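Local coordinates for protein pectate lyase II (Xanthomonas campestris pv. campestris, PDB 2QY1) that probably cleaves pectate, the polygalacturonate of plant cell walls, by beta-elimination as a secreted family 1 polysaccharide lyase, at residues Asn232-Gly237 and Val253-Ser258; Ile261-Leu266 and Ile293-Phe298. The protein carries 2 engineered substitutions. All blocks are in the same frame, centred on the assembly; numbering follows the deposited sequence.

Interaction 1. Residues Asn232-Gly237 and Val253-Ser258; sequences NVRMGG and VTSRDS. With PO4 (phosphate ion), chain C.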
ATOM      1  N   ASN A 232      12.139  -0.783  -3.575  1.00 20.12           N
ATOM      2  CA  ASN A 232      13.351  -0.412  -2.851  1.00 20.15           C
ATOM      3  C   ASN A 232      13.477  -1.234  -1.570  1.00 20.22           C
ATOM      4  O   ASN A 232      12.814  -0.947  -0.572  1.00 20.10           O
ATOM      5  CB  ASN A 232      13.344   1.092  -2.545  1.00 20.13           C
ATOM      6  CG  ASN A 232      14.715   1.629  -2.165  1.00 20.10           C
ATOM      7  OD1 ASN A 232      15.711   0.904  -2.167  1.00 20.19           O
ATOM      8  ND2 ASN A 232      14.769   2.914  -1.838  1.00 19.80           N
ATOM      9  N   VAL A 233      14.320  -2.264  -1.616  1.00 20.28           N
ATOM     10  CA  VAL A 233      14.471  -3.199  -0.501  1.00 20.41           C
ATOM     11  C   VAL A 233      15.690  -2.822   0.335  1.00 20.49           C
ATOM     12  O   VAL A 233      16.792  -2.699  -0.190  1.00 20.61           O
ATOM     13  CB  VAL A 233      14.592  -4.663  -0.989  1.00 20.47           C
ATOM     14  CG1 VAL A 233      14.424  -5.622   0.173  1.00 20.57           C
ATOM     15  CG2 VAL A 233      13.548  -4.964  -2.058  1.00 20.62           C
ATOM     16  N   ARG A 234      15.484  -2.655   1.639  1.00 20.52           N
ATOM     17  CA  ARG A 234      16.492  -2.063   2.519  1.00 20.48           C
ATOM     18  C   ARG A 234      16.550  -2.751   3.881  1.00 20.48           C
ATOM     19  O   ARG A 234      15.651  -3.517   4.237  1.00 20.60           O
ATOM     20  CB  ARG A 234      16.197  -0.569   2.708  1.00 20.52           C
ATOM     21  CG  ARG A 234      16.401   0.279   1.455  1.00 20.36           C
ATOM     22  CD  ARG A 234      15.431   1.449   1.396  1.00 19.58           C
ATOM     23  NE  ARG A 234      15.808   2.526   2.310  1.00 19.90           N
ATOM     24  CZ  ARG A 234      15.429   3.796   2.180  1.00 20.03           C
ATOM     25  NH1 ARG A 234      14.663   4.175   1.163  1.00 19.29           N
ATOM     26  NH2 ARG A 234      15.831   4.698   3.067  1.00 20.11           N
ATOM     27  N   MET A 235      17.618  -2.471   4.627  1.00 20.43           N
ATOM     28  CA  MET A 235      17.795  -2.943   6.009  1.00 20.45           C
ATOM     29  C   MET A 235      17.665  -4.460   6.199  1.00 20.42           C
ATOM     30  O   MET A 235      17.011  -4.926   7.136  1.00 20.63           O
ATOM     31  CB  MET A 235      16.845  -2.200   6.965  1.00 20.46           C
ATOM     32  CG  MET A 235      17.118  -0.707   7.116  1.00 20.40           C
ATOM     33  SD  MET A 235      18.840  -0.286   7.480  1.00 20.84           S
ATOM     34  CE  MET A 235      19.124  -1.161   9.021  1.00 20.67           C
ATOM     35  N   GLY A 236      18.288  -5.227   5.308  1.00 20.25           N
ATOM     36  CA  GLY A 236      18.282  -6.685   5.410  1.00 20.06           C
ATOM     37  C   GLY A 236      16.983  -7.358   5.002  1.00 20.01           C
ATOM     38  O   GLY A 236      16.864  -8.582   5.080  1.00 19.87           O
ATOM     39  N   GLY A 237      16.003  -6.562   4.574  1.00 19.91           N
ATOM     40  CA  GLY A 237      14.752  -7.096   4.042  1.00 19.67           C
ATOM     41  C   GLY A 237      15.004  -7.954   2.814  1.00 19.69           C
ATOM     42  O   GLY A 237      15.970  -7.734   2.076  1.00 19.60           O
ATOM     43  N   VAL A 253      14.046  -2.178  -9.563  1.00 20.57           N
ATOM     44  CA  VAL A 253      14.438  -2.986  -8.414  1.00 20.49           C
ATOM     45  C   VAL A 253      15.777  -2.462  -7.914  1.00 20.64           C
ATOM     46  O   VAL A 253      16.784  -2.516  -8.627  1.00 20.50           O
ATOM     47  CB  VAL A 253      14.528  -4.495  -8.764  1.00 20.46           C
ATOM     48  CG1 VAL A 253      15.023  -5.295  -7.571  1.00 20.49           C
ATOM     49  CG2 VAL A 253      13.175  -5.025  -9.227  1.00 20.11           C
ATOM     50  N   THR A 254      15.779  -1.940  -6.693  1.00 20.67           N
ATOM     51  CA  THR A 254      16.967  -1.292  -6.143  1.00 20.79           C
ATOM     52  C   THR A 254      17.044  -1.434  -4.624  1.00 21.08           C
ATOM     53  O   THR A 254      16.078  -1.840  -3.977  1.00 20.83           O
ATOM     54  CB  THR A 254      17.033   0.213  -6.546  1.00 20.79           C
ATOM     55  OG1 THR A 254      18.256   0.794  -6.074  1.00 20.56           O
ATOM     56  CG2 THR A 254      15.842   1.001  -5.979  1.00 20.58           C
ATOM     57  N   SER A 255      18.216  -1.124  -4.078  1.00 21.38           N
ATOM     58  CA  SER A 255      18.395  -0.930  -2.647  1.00 21.79           C
ATOM     59  C   SER A 255      19.231   0.325  -2.442  1.00 22.10           C
ATOM     60  O   SER A 255      20.389   0.367  -2.849  1.00 22.25           O
ATOM     61  CB  SER A 255      19.090  -2.129  -2.013  1.00 21.74           C
ATOM     62  OG  SER A 255      19.253  -1.913  -0.623  1.00 21.40           O
ATOM     63  N   ARG A 256      18.646   1.346  -1.819  1.00 22.54           N
ATOM     64  CA  ARG A 256      19.325   2.635  -1.661  1.00 22.86           C
ATOM     65  C   ARG A 256      18.850   3.442  -0.452  1.00 23.17           C
ATOM     66  O   ARG A 256      17.699   3.326  -0.032  1.00 23.10           O
ATOM     67  CB  ARG A 256      19.182   3.477  -2.939  1.00 22.88           C
ATOM     68  CG  ARG A 256      17.736   3.742  -3.376  1.00 22.76           C
ATOM     69  CD  ARG A 256      17.684   4.543  -4.666  1.00 22.77           C
ATOM     70  NE  ARG A 256      18.355   3.847  -5.763  1.00 22.98           N
ATOM     71  CZ  ARG A 256      18.765   4.424  -6.889  1.00 22.66           C
ATOM     72  NH1 ARG A 256      18.581   5.723  -7.087  1.00 22.54           N
ATOM     73  NH2 ARG A 256      19.368   3.697  -7.822  1.00 22.31           N
ATOM     74  N   ASP A 257      19.766   4.243   0.095  1.00 23.51           N
ATOM     75  CA  ASP A 257      19.481   5.269   1.119  1.00 24.01           C
ATOM     76  C   ASP A 257      19.296   4.782   2.562  1.00 24.03           C
ATOM     77  O   ASP A 257      18.969   5.575   3.452  1.00 24.06           O
ATOM     78  CB  ASP A 257      18.323   6.183   0.687  1.00 24.12           C
ATOM     79  CG  ASP A 257      18.662   7.008  -0.542  1.00 24.85           C
ATOM     80  OD1 ASP A 257      19.739   7.640  -0.560  1.00 25.24           O
ATOM     81  OD2 ASP A 257      17.852   7.027  -1.492  1.00 26.09           O
ATOM     82  N   SER A 258      19.521   3.489   2.788  1.00 23.99           N
ATOM     83  CA  SER A 258      19.598   2.941   4.141  1.00 24.05           C
ATOM     84  C   SER A 258      21.041   2.620   4.523  1.00 24.27           C
ATOM     85  O   SER A 258      21.909   2.499   3.655  1.00 24.25           O
ATOM     86  CB  SER A 258      18.723   1.693   4.282  1.00 24.06           C
ATOM     87  OG  SER A 258      17.379   2.043   4.561  1.00 23.49           O
TER
HETATM   88  P   PO4 C   2      14.728   7.921   1.316  1.00 34.82           P
HETATM   89  O1  PO4 C   2      14.322   6.827   0.357  1.00 33.48           O
HETATM   90  O2  PO4 C   2      13.602   8.919   1.460  1.00 34.46           O
HETATM   91  O3  PO4 C   2      15.948   8.630   0.767  1.00 34.72           O
HETATM   92  O4  PO4 C   2      15.050   7.326   2.670  1.00 33.36           O
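Residues 232-234 and 253-255 run parallel as strands, inclined by 32°, their axes 4.7 Å apart at closest approach, and Asn232 faces Thr254 in a parallel bridge, the pairing of successive coils in the right-handed parallel beta-helix of polysaccharide lyase family 1. Val233 N donates to Thr254 O at 3.0 Å, arriving in the plane of that carbonyl. One residue further on, Ser255 OG, anti to its own backbone N, donates to Val233 O at 2.6 Å, nearly along the C=O axis. The same hydroxyl is hydrogen-bonded to Gly262 N.

Beyond the bridge Arg234 carries the contact, just where a type I' turn from Arg234 to Gly237 reverses the chain. Its side chain bends at chi2 and chi3, bringing the guanidinium beside 256-258. Arg234 NE donates to Ser258 OG at 2.8 Å in an almost straight bond (174°) lying in the guanidinium plane, while NH2 adds a weak bond to the same oxygen. Asp184 also hydrogen-bonds Ser258 OG and so helps to position it. Arg256 O sits over one guanidinium face, 3.1 Å from Arg234 NE but at too poor an angle for a hydrogen bond; Asp257 CB lies over that face too. The Arg256 side chain passes across the Asn232 amide at about a right angle, then turns back along its own segment, NE donating to Thr254 OG1, itself hydrogen-bonded to Ala287 O, and NH2 to Gly278 O.

Arg234 grips a phosphate with two prongs, NH1 to O1 and NH2 to O4, both 2.8 Å. With all three nitrogens bonded at the edge, the guanidinium is held against rotation. The Asp257 carboxylate is near but not in contact, and the anion, probably from the crystallisation liquor, may offset the like charges of Arg234 and Arg212.

Interaction 2. Residues Ile261-Leu266 and Ile293-Phe298; sequences IGYWDL and ISTKVF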
ATOM      1  N   ILE A 261      21.910  -2.616   3.050  1.00 24.28           N
ATOM      2  CA  ILE A 261      21.119  -2.966   1.865  1.00 24.05           C
ATOM      3  C   ILE A 261      20.079  -4.065   2.124  1.00 23.88           C
ATOM      4  O   ILE A 261      20.140  -4.776   3.132  1.00 23.68           O
ATOM      5  CB  ILE A 261      22.009  -3.341   0.639  1.00 24.16           C
ATOM      6  CG1 ILE A 261      22.796  -4.632   0.893  1.00 24.11           C
ATOM      7  CG2 ILE A 261      22.928  -2.175   0.251  1.00 23.96           C
ATOM      8  CD1 ILE A 261      23.213  -5.353  -0.375  1.00 24.78           C
ATOM      9  N   GLY A 262      19.122  -4.178   1.205  1.00 23.64           N
ATOM     10  CA  GLY A 262      18.164  -5.280   1.188  1.00 23.43           C
ATOM     11  C   GLY A 262      18.398  -6.146  -0.035  1.00 23.31           C
ATOM     12  O   GLY A 262      19.179  -5.784  -0.917  1.00 23.36           O
ATOM     13  N   TYR A 263      17.706  -7.282  -0.096  1.00 23.14           N
ATOM     14  CA  TYR A 263      17.983  -8.308  -1.104  1.00 22.96           C
ATOM     15  C   TYR A 263      16.721  -8.755  -1.837  1.00 22.78           C
ATOM     16  O   TYR A 263      15.604  -8.500  -1.380  1.00 22.76           O
ATOM     17  CB  TYR A 263      18.683  -9.509  -0.453  1.00 22.99           C
ATOM     18  CG  TYR A 263      19.887  -9.127   0.380  1.00 23.18           C
ATOM     19  CD1 TYR A 263      21.155  -9.037  -0.193  1.00 23.12           C
ATOM     20  CD2 TYR A 263      19.756  -8.838   1.740  1.00 23.27           C
ATOM     21  CE1 TYR A 263      22.264  -8.676   0.570  1.00 23.15           C
ATOM     22  CE2 TYR A 263      20.859  -8.474   2.509  1.00 23.29           C
ATOM     23  CZ  TYR A 263      22.107  -8.395   1.918  1.00 23.10           C
ATOM     24  OH  TYR A 263      23.199  -8.038   2.676  1.00 23.28           O
ATOM     25  N   TRP A 264      16.906  -9.416  -2.979  1.00 22.46           N
ATOM     26  CA  TRP A 264      15.776  -9.845  -3.805  1.00 22.33           C
ATOM     27  C   TRP A 264      15.963 -11.196  -4.489  1.00 22.17           C
ATOM     28  O   TRP A 264      17.072 -11.563  -4.886  1.00 22.25           O
ATOM     29  CB  TRP A 264      15.415  -8.775  -4.844  1.00 22.28           C
ATOM     30  CG  TRP A 264      16.591  -8.167  -5.548  1.00 22.26           C
ATOM     31  CD1 TRP A 264      17.310  -8.712  -6.569  1.00 22.34           C
ATOM     32  CD2 TRP A 264      17.177  -6.887  -5.283  1.00 22.32           C
ATOM     33  NE1 TRP A 264      18.312  -7.854  -6.959  1.00 22.40           N
ATOM     34  CE2 TRP A 264      18.251  -6.725  -6.187  1.00 22.51           C
ATOM     35  CE3 TRP A 264      16.896  -5.858  -4.373  1.00 22.41           C
ATOM     36  CZ2 TRP A 264      19.050  -5.576  -6.205  1.00 22.44           C
ATOM     37  CZ3 TRP A 264      17.692  -4.717  -4.389  1.00 22.28           C
ATOM     38  CH2 TRP A 264      18.753  -4.585  -5.301  1.00 22.38           C
ATOM     39  N   ASP A 265      14.854 -11.922  -4.609  1.00 21.99           N
ATOM     40  CA  ASP A 265      14.778 -13.171  -5.353  1.00 21.76           C
ATOM     41  C   ASP A 265      13.894 -12.908  -6.575  1.00 21.70           C
ATOM     42  O   ASP A 265      12.676 -12.736  -6.452  1.00 21.71           O
ATOM     43  CB  ASP A 265      14.178 -14.271  -4.466  1.00 21.90           C
ATOM     44  CG  ASP A 265      14.409 -15.674  -5.012  1.00 21.84           C
ATOM     45  OD1 ASP A 265      14.592 -15.838  -6.236  1.00 22.20           O
ATOM     46  OD2 ASP A 265      14.395 -16.628  -4.205  1.00 22.04           O
ATOM     47  N   LEU A 266      14.524 -12.857  -7.745  1.00 21.46           N
ATOM     48  CA  LEU A 266      13.851 -12.474  -8.986  1.00 21.33           C
ATOM     49  C   LEU A 266      13.553 -13.681  -9.869  1.00 21.38           C
ATOM     50  O   LEU A 266      14.442 -14.483 -10.150  1.00 21.14           O
ATOM     51  CB  LEU A 266      14.703 -11.462  -9.763  1.00 21.26           C
ATOM     52  CG  LEU A 266      14.871 -10.044  -9.202  1.00 21.10           C
ATOM     53  CD1 LEU A 266      16.113  -9.384  -9.781  1.00 20.50           C
ATOM     54  CD2 LEU A 266      13.645  -9.191  -9.473  1.00 20.37           C
ATOM     55  N   ILE A 293      19.352 -10.063 -11.818  1.00 23.23           N
ATOM     56  CA  ILE A 293      19.906 -11.226 -11.132  1.00 23.53           C
ATOM     57  C   ILE A 293      19.578 -11.181  -9.633  1.00 23.47           C
ATOM     58  O   ILE A 293      19.671 -10.128  -9.000  1.00 23.48           O
ATOM     59  CB  ILE A 293      21.443 -11.380 -11.416  1.00 23.55           C
ATOM     60  CG1 ILE A 293      21.898 -12.843 -11.279  1.00 24.21           C
ATOM     61  CG2 ILE A 293      22.290 -10.382 -10.600  1.00 24.00           C
ATOM     62  CD1 ILE A 293      22.286 -13.296  -9.874  1.00 24.86           C
ATOM     63  N   SER A 294      19.179 -12.328  -9.084  1.00 23.45           N
ATOM     64  CA  SER A 294      18.816 -12.443  -7.670  1.00 23.47           C
ATOM     65  C   SER A 294      20.011 -12.241  -6.736  1.00 23.54           C
ATOM     66  O   SER A 294      21.099 -12.763  -6.986  1.00 23.36           O
ATOM     67  CB  SER A 294      18.170 -13.803  -7.397  1.00 23.47           C
ATOM     68  OG  SER A 294      16.987 -13.974  -8.160  1.00 23.38           O
ATOM     69  N   THR A 295      19.802 -11.490  -5.658  1.00 23.62           N
ATOM     70  CA  THR A 295      20.874 -11.230  -4.690  1.00 23.80           C
ATOM     71  C   THR A 295      20.775 -12.117  -3.446  1.00 24.07           C
ATOM     72  O   THR A 295      21.760 -12.294  -2.725  1.00 24.05           O
ATOM     73  CB  THR A 295      20.952  -9.741  -4.289  1.00 23.83           C
ATOM     74  OG1 THR A 295      19.661  -9.289  -3.859  1.00 23.28           O
ATOM     75  CG2 THR A 295      21.422  -8.896  -5.468  1.00 23.66           C
ATOM     76  N   LYS A 296      19.585 -12.662  -3.203  1.00 24.31           N
ATOM     77  CA  LYS A 296      19.376 -13.681  -2.172  1.00 24.73           C
ATOM     78  C   LYS A 296      18.208 -14.588  -2.526  1.00 24.86           C
ATOM     79  O   LYS A 296      17.243 -14.155  -3.157  1.00 24.95           O
ATOM     80  CB  LYS A 296      19.124 -13.051  -0.800  1.00 24.77           C
ATOM     81  CG  LYS A 296      20.351 -12.955   0.086  1.00 25.33           C
ATOM     82  CD  LYS A 296      19.975 -12.545   1.501  1.00 26.00           C
ATOM     83  CE  LYS A 296      21.209 -12.245   2.335  1.00 26.57           C
ATOM     84  NZ  LYS A 296      20.844 -11.828   3.716  1.00 27.04           N
ATOM     85  N   VAL A 297      18.306 -15.851  -2.117  1.00 24.95           N
ATOM     86  CA  VAL A 297      17.180 -16.771  -2.205  1.00 25.10           C
ATOM     87  C   VAL A 297      16.222 -16.490  -1.043  1.00 25.03           C
ATOM     88  O   VAL A 297      16.658 -16.230   0.082  1.00 25.12           O
ATOM     89  CB  VAL A 297      17.644 -18.261  -2.241  1.00 25.11           C
ATOM     90  CG1 VAL A 297      18.355 -18.668  -0.945  1.00 25.59           C
ATOM     91  CG2 VAL A 297      16.477 -19.195  -2.540  1.00 25.35           C
ATOM     92  N   PHE A 298      14.922 -16.509  -1.327  1.00 24.98           N
ATOM     93  CA  PHE A 298      13.910 -16.329  -0.292  1.00 24.86           C
ATOM     94  C   PHE A 298      14.107 -17.404   0.784  1.00 24.97           C
ATOM     95  O   PHE A 298      14.058 -18.597   0.482  1.00 25.02           O
ATOM     96  CB  PHE A 298      12.509 -16.390  -0.898  1.00 24.72           C
ATOM     97  CG  PHE A 298      11.448 -15.781  -0.032  1.00 24.49           C
ATOM     98  CD1 PHE A 298      11.306 -14.397   0.060  1.00 24.02           C
ATOM     99  CD2 PHE A 298      10.578 -16.590   0.688  1.00 24.24           C
ATOM    100  CE1 PHE A 298      10.317 -13.832   0.861  1.00 23.58           C
ATOM    101  CE2 PHE A 298       9.587 -16.034   1.494  1.00 23.95           C
ATOM    102  CZ  PHE A 298       9.458 -14.654   1.578  1.00 24.00           C
TER
HETATM  103  O   HOH W   1      20.398  -6.480  -3.247  1.00 24.49           O
HETATM  104  O   HOH W   2      20.735  -7.676  -8.960  1.00 28.49           O
HETATM  105  O   HOH W   3      17.108 -16.873  -8.328  1.00 45.00           O
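Gly262 opens the contact through solvent, its O accepting from a water that also hydrogen-bonds Thr295 OG1. Tyr263 follows, with CG anti to the carbonyl carbon, and the extended chain of Lys296 lies across one face of its ring. Lys296 CE stands over the ring centre, 3.7 Å from the Tyr263 centroid, in a CH-pi contact; NZ, 4.0 Å from the same centroid and 29° off the normal, adds a cation-pi interaction.

At Trp264 both backbone polar groups, on the same edge of the strand, are bonded. Its N donates to Thr295 OG1 at 2.9 Å, and its O accepts twice: from Thr295 N at 2.8 Å, nearly along the C=O axis, and from Lys296 N at 3.2 Å, from above the carbonyl plane. Thr295 OG1 also lies over one face of the indole, offset toward the rim, while Ile293 O meets the ring edge through a weak bond from NE1 and a bridging water.

Asp265, with CG anti to the backbone N, uses the anti lone pair of OD2 to accept from Phe298 N at 2.9 Å. Leu266 N then donates to Ser294 OG at 2.7 Å.

Residues 293-298, irregular and largely exposed, run across residues 263-266 at close to a right angle. They close over one edge of strand 263-267 toward an end of the parallel beta-helix; the opposite edge pairs with strand 238-242, which Lys296 and Phe298 also touch, and Trp264 packs inward on Val253 of strand 245-255.

Overall arrangement
Successive turns of the right-handed parallel beta-helix, the fold of polysaccharide lyase family 1, bring the two contacts together, their centres about 10 Å apart. Interaction 1 is buried and joins neighbouring coils, whereas interaction 2 lies at the surface, where an irregular segment packs on the later of those two coils, the one that also supplies 253-258. The turn at the end of 232-237 links them: Gly236 N lies 2.9 Å from Ile261 O, and Gly237 O 2.8 Å from Tyr263 N, both probable hydrogen bonds. Trp264 CZ3 packs 3.3 Å from Thr254 O, so the indole of interaction 2 also reaches the backbone of interaction 1. The phosphate belongs to interaction 1 alone, bound at the NH1 and NH2 end of Arg234.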